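Long-range contacts in putative N-acetylmuramoyl-L-alanine amidase,autolysin cwp6 (Peptoclostridium difficile, PDB 5J72), which probably hydrolyses the amide bond between N-acetylmuramic acid and L-alanine in peptidoglycan, as a zinc-dependent autolysin held at the cell wall by CWB2 repeats: residues M42-A46 with V60-D66; T394-V399 with G421-V426; A467-N472 with I607-M613. All coordinates share one frame; numbering follows the deposited sequence. Where two conformers were deposited one is given.

Contact 1: M42-A46 with V60-D66; sequences MPLEA and VINYNKD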
ATOM      1  N   MET A  42     -25.109  -9.887 -25.452  1.00 21.34           N
ATOM      2  CA  MET A  42     -24.408 -11.050 -24.899  1.00 15.93           C
ATOM      3  C   MET A  42     -24.844 -11.311 -23.433  1.00 19.15           C
ATOM      4  O   MET A  42     -24.834 -10.410 -22.628  1.00 17.86           O
ATOM      5  CB  MET A  42     -22.873 -10.770 -24.910  1.00 19.01           C
ATOM      6  CG  MET A  42     -22.071 -11.904 -24.283  1.00 23.05           C
ATOM      7  SD  MET A  42     -20.308 -11.526 -24.513  1.00 26.62           S
ATOM      8  CE  MET A  42     -20.043 -12.063 -26.244  1.00 30.67           C
ATOM      9  N   PRO A  43     -25.211 -12.536 -23.106  1.00 20.52           N
ATOM     10  CA  PRO A  43     -25.648 -12.892 -21.738  1.00 20.85           C
ATOM     11  C   PRO A  43     -24.508 -13.361 -20.862  1.00 21.91           C
ATOM     12  O   PRO A  43     -23.489 -13.883 -21.338  1.00 19.64           O
ATOM     13  CB  PRO A  43     -26.647 -14.031 -21.989  1.00 21.53           C
ATOM     14  CG  PRO A  43     -26.032 -14.769 -23.228  1.00 23.88           C
ATOM     15  CD  PRO A  43     -25.411 -13.653 -24.086  1.00 21.39           C
ATOM     16  N   LEU A  44     -24.684 -13.189 -19.565  1.00 17.24           N
ATOM     17  CA  LEU A  44     -23.711 -13.641 -18.554  1.00 18.19           C
ATOM     18  C   LEU A  44     -24.590 -14.114 -17.386  1.00 18.70           C
ATOM     19  O   LEU A  44     -25.525 -13.397 -17.021  1.00 17.85           O
ATOM     20  CB  LEU A  44     -22.889 -12.464 -18.053  1.00 18.25           C
ATOM     21  CG  LEU A  44     -21.864 -12.863 -16.915  1.00 21.35           C
ATOM     22  CD1 LEU A  44     -20.754 -13.637 -17.511  1.00 25.57           C
ATOM     23  CD2 LEU A  44     -21.239 -11.607 -16.361  1.00 23.34           C
ATOM     24  N   GLU A  45     -24.365 -15.264 -16.831  1.00 16.95           N
ATOM     25  CA  GLU A  45     -25.211 -15.661 -15.711  1.00 19.75           C
ATOM     26  C   GLU A  45     -24.360 -16.175 -14.548  1.00 20.92           C
ATOM     27  O   GLU A  45     -23.174 -16.479 -14.709  1.00 17.90           O
ATOM     28  CB  GLU A  45     -26.245 -16.707 -16.127  0.53 22.83           C
ATOM     29  CG  GLU A  45     -25.695 -18.078 -16.449  0.53 24.64           C
ATOM     30  CD  GLU A  45     -26.821 -19.082 -16.610  0.53 26.51           C
ATOM     31  OE1 GLU A  45     -26.787 -20.154 -15.963  0.53 18.62           O
ATOM     32  OE2 GLU A  45     -27.746 -18.785 -17.392  0.53 26.19           O
ATOM     33  N   ALA A  46     -24.973 -16.194 -13.350  1.00 18.45           N
ATOM     34  CA  ALA A  46     -24.286 -16.706 -12.155  1.00 20.20           C
ATOM     35  C   ALA A  46     -25.320 -17.406 -11.305  1.00 19.86           C
ATOM     36  O   ALA A  46     -26.446 -16.884 -11.130  1.00 19.50           O
ATOM     37  CB  ALA A  46     -23.671 -15.574 -11.363  1.00 18.45           C
ATOM     38  N   VAL A  60     -20.407 -16.782  -6.910  1.00 19.97           N
ATOM     39  CA  VAL A  60     -19.422 -15.927  -7.537  1.00 19.43           C
ATOM     40  C   VAL A  60     -19.790 -15.596  -8.988  1.00 20.92           C
ATOM     41  O   VAL A  60     -20.195 -16.516  -9.683  1.00 21.90           O
ATOM     42  CB  VAL A  60     -18.095 -16.733  -7.516  1.00 21.72           C
ATOM     43  CG1 VAL A  60     -16.999 -15.954  -8.306  1.00 21.84           C
ATOM     44  CG2 VAL A  60     -17.640 -17.007  -6.029  1.00 23.08           C
ATOM     45  N   ILE A  61     -19.706 -14.345  -9.434  1.00 17.57           N
ATOM     46  CA  ILE A  61     -19.948 -14.054 -10.846  1.00 16.54           C
ATOM     47  C   ILE A  61     -18.542 -14.161 -11.503  1.00 20.13           C
ATOM     48  O   ILE A  61     -17.585 -13.577 -10.998  1.00 20.63           O
ATOM     49  CB  ILE A  61     -20.531 -12.611 -11.039  1.00 16.99           C
ATOM     50  CG1 ILE A  61     -21.915 -12.501 -10.299  1.00 17.35           C
ATOM     51  CG2 ILE A  61     -20.674 -12.312 -12.572  1.00 16.51           C
ATOM     52  CD1 ILE A  61     -22.281 -10.991 -10.048  1.00 17.82           C
ATOM     53  N   ASN A  62     -18.417 -14.926 -12.608  1.00 17.38           N
ATOM     54  CA  ASN A  62     -17.131 -15.066 -13.307  1.00 18.33           C
ATOM     55  C   ASN A  62     -17.263 -14.264 -14.613  1.00 17.60           C
ATOM     56  O   ASN A  62     -18.035 -14.683 -15.467  1.00 18.65           O
ATOM     57  CB  ASN A  62     -16.915 -16.569 -13.644  1.00 21.82           C
ATOM     58  CG  ASN A  62     -16.616 -17.314 -12.339  1.00 33.03           C
ATOM     59  OD1 ASN A  62     -15.484 -17.206 -11.834  1.00 37.26           O
ATOM     60  ND2 ASN A  62     -17.541 -18.047 -11.730  1.00 35.37           N
ATOM     61  N   TYR A  63     -16.568 -13.161 -14.746  1.00 16.81           N
ATOM     62  CA  TYR A  63     -16.679 -12.306 -15.907  1.00 14.95           C
ATOM     63  C   TYR A  63     -15.771 -12.889 -17.037  1.00 18.07           C
ATOM     64  O   TYR A  63     -14.783 -12.271 -17.424  1.00 19.78           O
ATOM     65  CB  TYR A  63     -16.233 -10.876 -15.509  1.00 15.14           C
ATOM     66  CG  TYR A  63     -17.297 -10.251 -14.624  1.00 18.27           C
ATOM     67  CD1 TYR A  63     -17.188 -10.285 -13.234  1.00 19.03           C
ATOM     68  CD2 TYR A  63     -18.439  -9.664 -15.177  1.00 18.73           C
ATOM     69  CE1 TYR A  63     -18.181  -9.734 -12.421  1.00 16.87           C
ATOM     70  CE2 TYR A  63     -19.447  -9.142 -14.373  1.00 16.39           C
ATOM     71  CZ  TYR A  63     -19.309  -9.174 -12.997  1.00 16.24           C
ATOM     72  OH  TYR A  63     -20.322  -8.732 -12.211  1.00 15.11           O
ATOM     73  N   ASN A  64     -16.338 -14.007 -17.499  0.52 14.43           N
ATOM     74  CA  ASN A  64     -15.554 -14.705 -18.503  0.52 18.50           C
ATOM     75  C   ASN A  64     -16.139 -14.556 -19.902  0.52 19.41           C
ATOM     76  O   ASN A  64     -15.912 -15.438 -20.725  0.52 20.34           O
ATOM     77  CB  ASN A  64     -15.504 -16.203 -18.162  0.52 19.59           C
ATOM     78  CG  ASN A  64     -14.688 -16.580 -16.960  0.52 24.10           C
ATOM     79  OD1 ASN A  64     -14.855 -17.709 -16.452  0.52 27.04           O
ATOM     80  ND2 ASN A  64     -13.794 -15.720 -16.432  0.52 22.46           N
ATOM     81  N   LYS A  65     -16.812 -13.518 -20.184  1.00 18.59           N
ATOM     82  CA  LYS A  65     -17.354 -13.268 -21.535  1.00 19.21           C
ATOM     83  C   LYS A  65     -16.822 -11.927 -22.023  1.00 21.52           C
ATOM     84  O   LYS A  65     -16.766 -10.967 -21.259  1.00 19.58           O
ATOM     85  CB  LYS A  65     -18.908 -13.221 -21.508  1.00 22.98           C
ATOM     86  CG  LYS A  65     -19.604 -14.524 -21.031  1.00 33.33           C
ATOM     87  CD  LYS A  65     -19.470 -15.673 -21.986  1.00 43.15           C
ATOM     88  CE  LYS A  65     -20.280 -15.486 -23.259  1.00 54.35           C
ATOM     89  NZ  LYS A  65     -21.762 -15.506 -23.008  1.00 60.66           N
ATOM     90  N   ASP A  66     -16.424 -11.842 -23.307  1.00 17.93           N
ATOM     91  CA  ASP A  66     -15.877 -10.616 -23.869  1.00 16.50           C
ATOM     92  C   ASP A  66     -16.905 -10.019 -24.824  1.00 20.38           C
ATOM     93  O   ASP A  66     -17.111 -10.525 -25.917  1.00 19.49           O
ATOM     94  CB  ASP A  66     -14.549 -10.935 -24.562  1.00 17.97           C
ATOM     95  CG  ASP A  66     -13.532  -9.827 -24.400  1.00 24.12           C
ATOM     96  OD1 ASP A  66     -13.867  -8.782 -23.815  1.00 22.46           O
ATOM     97  OD2 ASP A  66     -12.427  -9.977 -24.900  1.00 26.09           O
TER
HETATM   98  O   HOH W   1     -20.669 -16.252 -13.697  1.00 24.00           O
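L44 sends its two methyls to different partners on 60-66. L44 CD2 approaches the Y63 ring obliquely, 3.6 Å from Y63 CD2, the two side chains crossing at about a right angle, and also touches CG2 of I61. CD1 touches the N62 carbonyl oxygen and lies against the chain of K65, with L44 CD1 3.8 Å from K65 CG. With CG anti to the backbone N (chi1 177°), the leucine reaches across the gap between the strands. I61 CG2 in turn packs on one face of the Y63 ring, 3.4 Å above its plane and toward the rim, while I61 CG1 meets A46 CB at 3.7 Å. The strands are the two arms of a beta hairpin, 42-51 and 56-63, in the N-terminal domain of Cwp6. They run antiparallel at 152° but stand too far apart here to pair by direct backbone bonds; a water bridges them, donating a hydrogen bond to E45 O and accepting one from N62 N. Their outer partners are strands 30-39 and 16-24, and W73 of strand 72-82 touches M42, L44 and K65 and meets the Y63 ring. Past the inverse gamma turn centred on Y63, K65 curls back, bent at chi2, chi3 and chi4, until K65 NZ donates to P43 O at 2.9 Å, nearly in line with the carbonyl (161°). M42 passes slantwise over the folded lysine: M42 SD is 3.7 Å from K65 CB, and the bent end brings M42 CE to 3.3 Å from D66 O.

Contact 2: T394-V399 with G421-V426; sequences TPKTYV and GMKDSV
V426 points its CB at the loop segment 394-399 and divides its methyls between two sides of it. CG2 presses on the peptide after T397, with V426 CG2 3.4 Å from T397 C and equally close to K396 O. CG1, anti to the backbone N (chi1 178°), is directed instead toward V399; the V399 and V426 side chains pass each other in opposite directions, V399 CG2 4.0 Å from V426 CG1. M422 comes in across T394 at about a right angle; the bend at chi3 turns the thioether so that M422 CE meets T394 CG2 at 3.6 Å. Beside V426 CG2, a backbone bond joins the segments, from K423 N to K396 O, 2.9 Å long and almost straight at 179°, its donor tilted 18° from the carbonyl plane. K423 is the N-cap of helix 424-433, so the loop after strand 391-394 is tied to the very start of that helix, in the third of the CWB2 cell-wall-binding repeats. The K423 side chain packs against the same oxygen, K423 CG being 3.3 Å from K396 O. K396 runs its own methylenes past the G421 carbonyl, with K396 CB 3.6 Å from G421 O, before its NZ leaves for a salt bridge with D372. Within this loop, T394 OG1 donates to Y398 O at 2.9 Å, on a lone pair in the carbonyl plane, and also accepts from S400 N. The Y398 ring has P395 CD over one face and packs outward on helix 477-494 of the amidase region.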
ATOM      1  N   THR A 394       2.025   6.366  -1.915  1.00 21.03           N
ATOM      2  CA  THR A 394       3.255   6.855  -2.537  1.00 21.15           C
ATOM      3  C   THR A 394       3.069   8.328  -2.645  1.00 24.03           C
ATOM      4  O   THR A 394       1.949   8.842  -2.621  1.00 22.77           O
ATOM      5  CB  THR A 394       3.472   6.166  -3.896  1.00 22.93           C
ATOM      6  OG1 THR A 394       4.834   6.374  -4.312  1.00 22.52           O
ATOM      7  CG2 THR A 394       2.498   6.682  -4.989  1.00 21.24           C
ATOM      8  N   PRO A 395       4.182   9.086  -2.724  1.00 25.08           N
ATOM      9  CA  PRO A 395       3.976  10.531  -2.830  1.00 24.70           C
ATOM     10  C   PRO A 395       3.315  10.937  -4.154  1.00 23.01           C
ATOM     11  O   PRO A 395       3.320  10.187  -5.113  1.00 23.20           O
ATOM     12  CB  PRO A 395       5.435  11.099  -2.694  1.00 25.16           C
ATOM     13  CG  PRO A 395       6.154  10.045  -1.918  1.00 24.30           C
ATOM     14  CD  PRO A 395       5.606   8.753  -2.530  1.00 23.45           C
ATOM     15  N   LYS A 396       2.828  12.162  -4.209  1.00 24.86           N
ATOM     16  CA  LYS A 396       2.130  12.640  -5.416  1.00 29.20           C
ATOM     17  C   LYS A 396       3.020  12.687  -6.650  1.00 31.47           C
ATOM     18  O   LYS A 396       2.534  12.477  -7.746  1.00 30.92           O
ATOM     19  CB  LYS A 396       1.624  14.076  -5.189  1.00 29.76           C
ATOM     20  CG  LYS A 396       0.666  14.243  -4.056  1.00 36.85           C
ATOM     21  CD  LYS A 396       0.199  15.693  -4.070  1.00 43.51           C
ATOM     22  CE  LYS A 396       0.854  16.472  -2.979  1.00 55.25           C
ATOM     23  NZ  LYS A 396      -0.165  17.058  -2.076  1.00 61.56           N
ATOM     24  N   THR A 397       4.341  12.946  -6.472  1.00 31.60           N
ATOM     25  CA  THR A 397       5.196  13.130  -7.649  1.00 30.78           C
ATOM     26  C   THR A 397       6.111  11.988  -8.007  1.00 31.10           C
ATOM     27  O   THR A 397       6.790  12.109  -9.014  1.00 33.03           O
ATOM     28  CB  THR A 397       6.024  14.439  -7.469  1.00 35.33           C
ATOM     29  OG1 THR A 397       6.938  14.203  -6.391  1.00 37.28           O
ATOM     30  CG2 THR A 397       5.149  15.671  -7.113  1.00 35.32           C
ATOM     31  N   TYR A 398       6.179  10.875  -7.256  1.00 25.94           N
ATOM     32  CA  TYR A 398       6.999   9.769  -7.724  1.00 24.57           C
ATOM     33  C   TYR A 398       6.576   8.439  -7.150  1.00 26.73           C
ATOM     34  O   TYR A 398       5.915   8.408  -6.107  1.00 28.92           O
ATOM     35  CB  TYR A 398       8.523   9.987  -7.367  1.00 26.82           C
ATOM     36  CG  TYR A 398       8.821  10.053  -5.877  1.00 25.81           C
ATOM     37  CD1 TYR A 398       8.632  11.229  -5.163  1.00 27.05           C
ATOM     38  CD2 TYR A 398       9.331   8.949  -5.197  1.00 26.21           C
ATOM     39  CE1 TYR A 398       8.941  11.315  -3.808  1.00 26.85           C
ATOM     40  CE2 TYR A 398       9.650   9.026  -3.838  1.00 24.82           C
ATOM     41  CZ  TYR A 398       9.449  10.213  -3.155  1.00 22.21           C
ATOM     42  OH  TYR A 398       9.727  10.311  -1.820  1.00 29.26           O
ATOM     43  N   VAL A 399       6.912   7.366  -7.807  1.00 22.71           N
ATOM     44  CA  VAL A 399       6.634   6.054  -7.280  1.00 20.05           C
ATOM     45  C   VAL A 399       7.779   5.750  -6.320  1.00 25.12           C
ATOM     46  O   VAL A 399       8.954   5.758  -6.730  1.00 25.66           O
ATOM     47  CB  VAL A 399       6.575   4.992  -8.374  1.00 22.99           C
ATOM     48  CG1 VAL A 399       6.378   3.581  -7.752  1.00 23.12           C
ATOM     49  CG2 VAL A 399       5.447   5.316  -9.358  1.00 25.99           C
ATOM     50  N   GLY A 421      -4.553  14.800  -7.109  1.00 36.33           N
ATOM     51  CA  GLY A 421      -3.259  15.385  -6.767  1.00 37.58           C
ATOM     52  C   GLY A 421      -2.080  14.540  -7.181  1.00 37.10           C
ATOM     53  O   GLY A 421      -0.996  15.083  -7.363  1.00 34.50           O
ATOM     54  N   MET A 422      -2.261  13.217  -7.300  1.00 31.16           N
ATOM     55  CA  MET A 422      -1.177  12.375  -7.721  1.00 30.69           C
ATOM     56  C   MET A 422      -0.920  12.636  -9.216  1.00 34.20           C
ATOM     57  O   MET A 422      -1.879  12.730  -9.984  1.00 33.26           O
ATOM     58  CB  MET A 422      -1.510  10.888  -7.492  1.00 29.36           C
ATOM     59  CG  MET A 422      -0.324   9.973  -7.842  1.00 24.95           C
ATOM     60  SD  MET A 422      -0.508   8.329  -7.114  1.00 27.26           S
ATOM     61  CE  MET A 422      -0.459   8.732  -5.431  1.00 28.53           C
ATOM     62  N   LYS A 423       0.349  12.757  -9.641  1.00 31.58           N
ATOM     63  CA  LYS A 423       0.629  13.042 -11.056  1.00 32.61           C
ATOM     64  C   LYS A 423       0.226  11.919 -11.961  1.00 33.81           C
ATOM     65  O   LYS A 423       0.327  10.759 -11.583  1.00 29.87           O
ATOM     66  CB  LYS A 423       2.142  13.282 -11.282  1.00 35.05           C
ATOM     67  CG  LYS A 423       2.713  14.375 -10.404  1.00 44.74           C
ATOM     68  CD  LYS A 423       1.866  15.609 -10.424  1.00 54.78           C
ATOM     69  CE  LYS A 423       2.570  16.722 -11.144  1.00 61.40           C
ATOM     70  NZ  LYS A 423       2.782  17.872 -10.231  1.00 66.58           N
ATOM     71  N   ASP A 424      -0.203  12.250 -13.196  1.00 32.62           N
ATOM     72  CA  ASP A 424      -0.613  11.233 -14.162  1.00 35.27           C
ATOM     73  C   ASP A 424       0.465  10.286 -14.373  1.00 34.01           C
ATOM     74  O   ASP A 424       0.294   9.089 -14.563  1.00 34.93           O
ATOM     75  CB  ASP A 424      -0.940  11.896 -15.539  1.00 41.84           C
ATOM     76  CG  ASP A 424      -2.229  12.706 -15.563  1.00 51.66           C
ATOM     77  OD1 ASP A 424      -3.019  12.597 -14.607  1.00 52.31           O
ATOM     78  OD2 ASP A 424      -2.440  13.453 -16.537  1.00 56.00           O
ATOM     79  N   SER A 425       1.654  10.860 -14.387  1.00 36.17           N
ATOM     80  CA  SER A 425       2.908  10.167 -14.581  1.00 35.43           C
ATOM     81  C   SER A 425       3.073   8.979 -13.568  1.00 32.46           C
ATOM     82  O   SER A 425       3.441   7.860 -13.920  1.00 32.39           O
ATOM     83  CB  SER A 425       4.015  11.206 -14.357  1.00 39.86           C
ATOM     84  OG  SER A 425       5.282  10.602 -14.351  1.00 50.65           O
ATOM     85  N   VAL A 426       2.809   9.269 -12.312  1.00 29.85           N
ATOM     86  CA  VAL A 426       2.938   8.297 -11.214  1.00 29.53           C
ATOM     87  C   VAL A 426       1.876   7.185 -11.259  1.00 24.65           C
ATOM     88  O   VAL A 426       2.229   6.007 -11.214  1.00 23.86           O
ATOM     89  CB  VAL A 426       2.823   9.158  -9.931  1.00 29.00           C
ATOM     90  CG1 VAL A 426       2.881   8.266  -8.679  1.00 27.49           C
ATOM     91  CG2 VAL A 426       3.953  10.215  -9.929  1.00 31.40           C
TER

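Contact 3: A467-N472 with I607-M613; sequences ATSGLN and IDNKSDM
L471 reaches from the loop after strand 468-469 into the turn that leads from strand 599-606 to helix 610-614, in the zinc amidase domain (Amidase_3 family). L471 CB faces M613 CB at 4.2 Å. CG, anti to the carbonyl carbon, lies beside I607 O, and the chain then forks. L471 CD1 enters the bend of 607-613, touching the backbone of D608 and N609 and approaching M613 CG to 3.6 Å; L471 CD2 lies 3.9 Å from K610 CG where the two side chains cross obliquely, while the ammonium end of that lysine forms a salt bridge with D614. The backbone beneath CD1 is held by N609, the helix N-cap, whose OD1 accepts from D612 N, which lies in the plane of that amide (N-H...O angle 162°), and whose ND2 donates to G536 O. Before L471 the chain makes an ST turn: S469 OG accepts from L471 N and donates to I607 O at 2.8 Å, reaching that carbonyl from 33° out of its plane. One hydroxyl thus joins the ST turn to I607, just after strand 599-606, and S469 CB packs on D608 CA. D608 turns its carboxylate away, to S534 N. At the other end, A467 is close to the zinc site formed by H460, E477 and H530; its backbone N donates to E477 OE2, which would help position that ligand. On its other flank A467 CB lies in van der Waals contact with I607 CG2, 3.9 Å away.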
ATOM      1  N   ALA A 467      31.409  -8.563   0.704  1.00 33.30           N
ATOM      2  CA  ALA A 467      31.999  -8.758   2.038  1.00 33.77           C
ATOM      3  C   ALA A 467      30.930  -9.089   3.084  1.00 35.59           C
ATOM      4  O   ALA A 467      29.775  -8.685   2.947  1.00 34.36           O
ATOM      5  CB  ALA A 467      32.725  -7.490   2.471  1.00 36.88           C
ATOM      6  N   THR A 468      31.309  -9.850   4.130  1.00 37.81           N
ATOM      7  CA  THR A 468      30.376 -10.175   5.218  1.00 36.45           C
ATOM      8  C   THR A 468      31.078  -9.953   6.558  1.00 36.89           C
ATOM      9  O   THR A 468      32.300  -9.782   6.598  1.00 36.51           O
ATOM     10  CB  THR A 468      29.874 -11.624   5.099  1.00 40.91           C
ATOM     11  OG1 THR A 468      31.002 -12.486   5.309  1.00 39.25           O
ATOM     12  CG2 THR A 468      29.231 -11.916   3.725  1.00 38.73           C
ATOM     13  N   SER A 469      30.321  -9.934   7.654  1.00 34.75           N
ATOM     14  CA  SER A 469      30.916  -9.715   8.960  1.00 34.88           C
ATOM     15  C   SER A 469      29.903 -10.179  10.007  1.00 35.92           C
ATOM     16  O   SER A 469      28.734 -10.410   9.686  1.00 34.34           O
ATOM     17  CB  SER A 469      31.212  -8.229   9.164  1.00 36.92           C
ATOM     18  OG  SER A 469      30.112  -7.602   9.817  1.00 36.79           O
ATOM     19  N   GLY A 470      30.364 -10.310  11.255  1.00 40.32           N
ATOM     20  CA  GLY A 470      29.481 -10.733  12.324  1.00 40.78           C
ATOM     21  C   GLY A 470      28.894  -9.550  13.067  1.00 46.67           C
ATOM     22  O   GLY A 470      28.155  -9.760  14.028  1.00 48.92           O
ATOM     23  N   LEU A 471      29.209  -8.288  12.648  1.00 48.21           N
ATOM     24  CA  LEU A 471      28.631  -7.109  13.345  1.00 45.99           C
ATOM     25  C   LEU A 471      27.106  -6.901  13.026  1.00 42.40           C
ATOM     26  O   LEU A 471      26.585  -7.382  11.989  1.00 38.84           O
ATOM     27  CB  LEU A 471      29.411  -5.835  12.978  1.00 44.03           C
ATOM     28  CG  LEU A 471      30.936  -5.966  13.032  1.00 47.84           C
ATOM     29  CD1 LEU A 471      31.604  -4.695  12.468  1.00 50.60           C
ATOM     30  CD2 LEU A 471      31.397  -6.174  14.490  1.00 47.65           C
ATOM     31  N   ASN A 472      26.400  -6.181  13.916  1.00 39.37           N
ATOM     32  CA  ASN A 472      24.974  -5.868  13.733  1.00 41.03           C
ATOM     33  C   ASN A 472      24.150  -7.105  13.494  1.00 43.45           C
ATOM     34  O   ASN A 472      23.231  -7.098  12.674  1.00 44.03           O
ATOM     35  CB  ASN A 472      24.756  -4.858  12.545  1.00 42.63           C
ATOM     36  CG  ASN A 472      25.418  -3.497  12.778  1.00 44.59           C
ATOM     37  OD1 ASN A 472      25.315  -2.594  11.898  1.00 42.82           O
ATOM     38  ND2 ASN A 472      26.174  -3.270  13.900  1.00 37.84           N
ATOM     39  N   ILE A 607      32.285  -2.676   6.575  1.00 34.26           N
ATOM     40  CA  ILE A 607      31.216  -3.513   7.151  1.00 34.70           C
ATOM     41  C   ILE A 607      31.738  -4.446   8.283  1.00 34.34           C
ATOM     42  O   ILE A 607      30.921  -5.005   9.024  1.00 33.84           O
ATOM     43  CB  ILE A 607      30.534  -4.342   5.999  1.00 34.99           C
ATOM     44  CG1 ILE A 607      29.089  -4.690   6.414  1.00 35.07           C
ATOM     45  CG2 ILE A 607      31.339  -5.650   5.672  1.00 33.36           C
ATOM     46  CD1 ILE A 607      28.284  -5.171   5.210  1.00 37.54           C
ATOM     47  N   ASP A 608      33.079  -4.569   8.421  1.00 34.90           N
ATOM     48  CA  ASP A 608      33.741  -5.385   9.464  1.00 34.70           C
ATOM     49  C   ASP A 608      34.387  -4.451  10.499  1.00 38.73           C
ATOM     50  O   ASP A 608      35.217  -4.902  11.282  1.00 40.25           O
ATOM     51  CB  ASP A 608      34.835  -6.314   8.854  1.00 38.50           C
ATOM     52  CG  ASP A 608      35.873  -5.553   8.014  1.00 45.81           C
ATOM     53  OD1 ASP A 608      36.887  -6.170   7.607  1.00 46.80           O
ATOM     54  OD2 ASP A 608      35.667  -4.326   7.761  1.00 46.38           O
ATOM     55  N   ASN A 609      34.039  -3.148  10.513  1.00 40.39           N
ATOM     56  CA  ASN A 609      34.597  -2.263  11.560  1.00 42.49           C
ATOM     57  C   ASN A 609      33.461  -1.876  12.533  1.00 42.15           C
ATOM     58  O   ASN A 609      32.482  -1.257  12.123  1.00 40.80           O
ATOM     59  CB  ASN A 609      35.244  -1.008  10.982  1.00 41.40           C
ATOM     60  CG  ASN A 609      35.743  -0.112  12.096  1.00 48.92           C
ATOM     61  OD1 ASN A 609      34.998   0.765  12.576  1.00 48.91           O
ATOM     62  ND2 ASN A 609      36.976  -0.298  12.586  1.00 49.08           N
ATOM     63  N   LYS A 610      33.584  -2.242  13.817  1.00 40.87           N
ATOM     64  CA  LYS A 610      32.530  -1.962  14.800  1.00 40.26           C
ATOM     65  C   LYS A 610      32.184  -0.483  14.960  1.00 41.48           C
ATOM     66  O   LYS A 610      31.006  -0.145  15.092  1.00 41.39           O
ATOM     67  CB  LYS A 610      32.940  -2.502  16.169  1.00 47.18           C
ATOM     68  CG  LYS A 610      31.732  -3.086  16.892  1.00 56.78           C
ATOM     69  CD  LYS A 610      31.776  -2.859  18.393  1.00 60.72           C
ATOM     70  CE  LYS A 610      30.458  -3.283  18.965  1.00 60.72           C
ATOM     71  NZ  LYS A 610      29.562  -2.113  19.102  1.00 67.20           N
ATOM     72  N   SER A 611      33.177   0.392  14.980  1.00 42.63           N
ATOM     73  CA  SER A 611      32.867   1.817  15.133  1.00 48.76           C
ATOM     74  C   SER A 611      31.966   2.340  13.932  1.00 47.65           C
ATOM     75  O   SER A 611      30.985   3.044  14.165  1.00 45.29           O
ATOM     76  CB  SER A 611      34.163   2.608  15.225  1.00 51.49           C
ATOM     77  OG  SER A 611      33.894   4.002  15.281  1.00 55.40           O
ATOM     78  N   ASP A 612      32.311   1.961  12.674  1.00 47.53           N
ATOM     79  CA  ASP A 612      31.555   2.332  11.465  1.00 43.50           C
ATOM     80  C   ASP A 612      30.165   1.733  11.519  1.00 41.32           C
ATOM     81  O   ASP A 612      29.182   2.446  11.360  1.00 40.29           O
ATOM     82  CB  ASP A 612      32.276   1.813  10.198  1.00 42.01           C
ATOM     83  CG  ASP A 612      33.483   2.611   9.771  1.00 43.38           C
ATOM     84  OD1 ASP A 612      34.086   2.269   8.728  1.00 42.65           O
ATOM     85  OD2 ASP A 612      33.827   3.589  10.469  1.00 44.19           O
ATOM     86  N   MET A 613      30.070   0.397  11.761  1.00 39.04           N
ATOM     87  CA  MET A 613      28.781  -0.316  11.789  1.00 37.88           C
ATOM     88  C   MET A 613      27.866   0.116  12.921  1.00 37.86           C
ATOM     89  O   MET A 613      26.641   0.011  12.797  1.00 35.32           O
ATOM     90  CB  MET A 613      29.028  -1.831  11.863  1.00 37.91           C
ATOM     91  CG  MET A 613      29.648  -2.328  10.595  1.00 41.59           C
ATOM     92  SD  MET A 613      28.382  -2.208   9.263  1.00 46.54           S
ATOM     93  CE  MET A 613      29.029  -0.961   8.368  1.00 47.90           C
TER

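How the contacts relate
The three contacts follow one another along the chain, share no element and do not touch; contacts 1 and 3 lie on opposite sides of the chain's centre, about 59 Å apart between centres, with contact 2 nearer the middle. Each is partly buried, with an apolar inner part (L44, A46, I61 and Y63; V426, M422, T394 and V399; I607 and M613) and exposed residues at its margin. Contact 1 joins two hairpin strands mainly through apolar side chains, with a water bridge and a lysine-to-carbonyl bond. Contacts 2 and 3 both set a loop against a helix start, by a backbone bond to the N-cap residue and by a serine hydroxyl respectively. Contact 3 adjoins the zinc site; contact 2 lies apart from the metal sites.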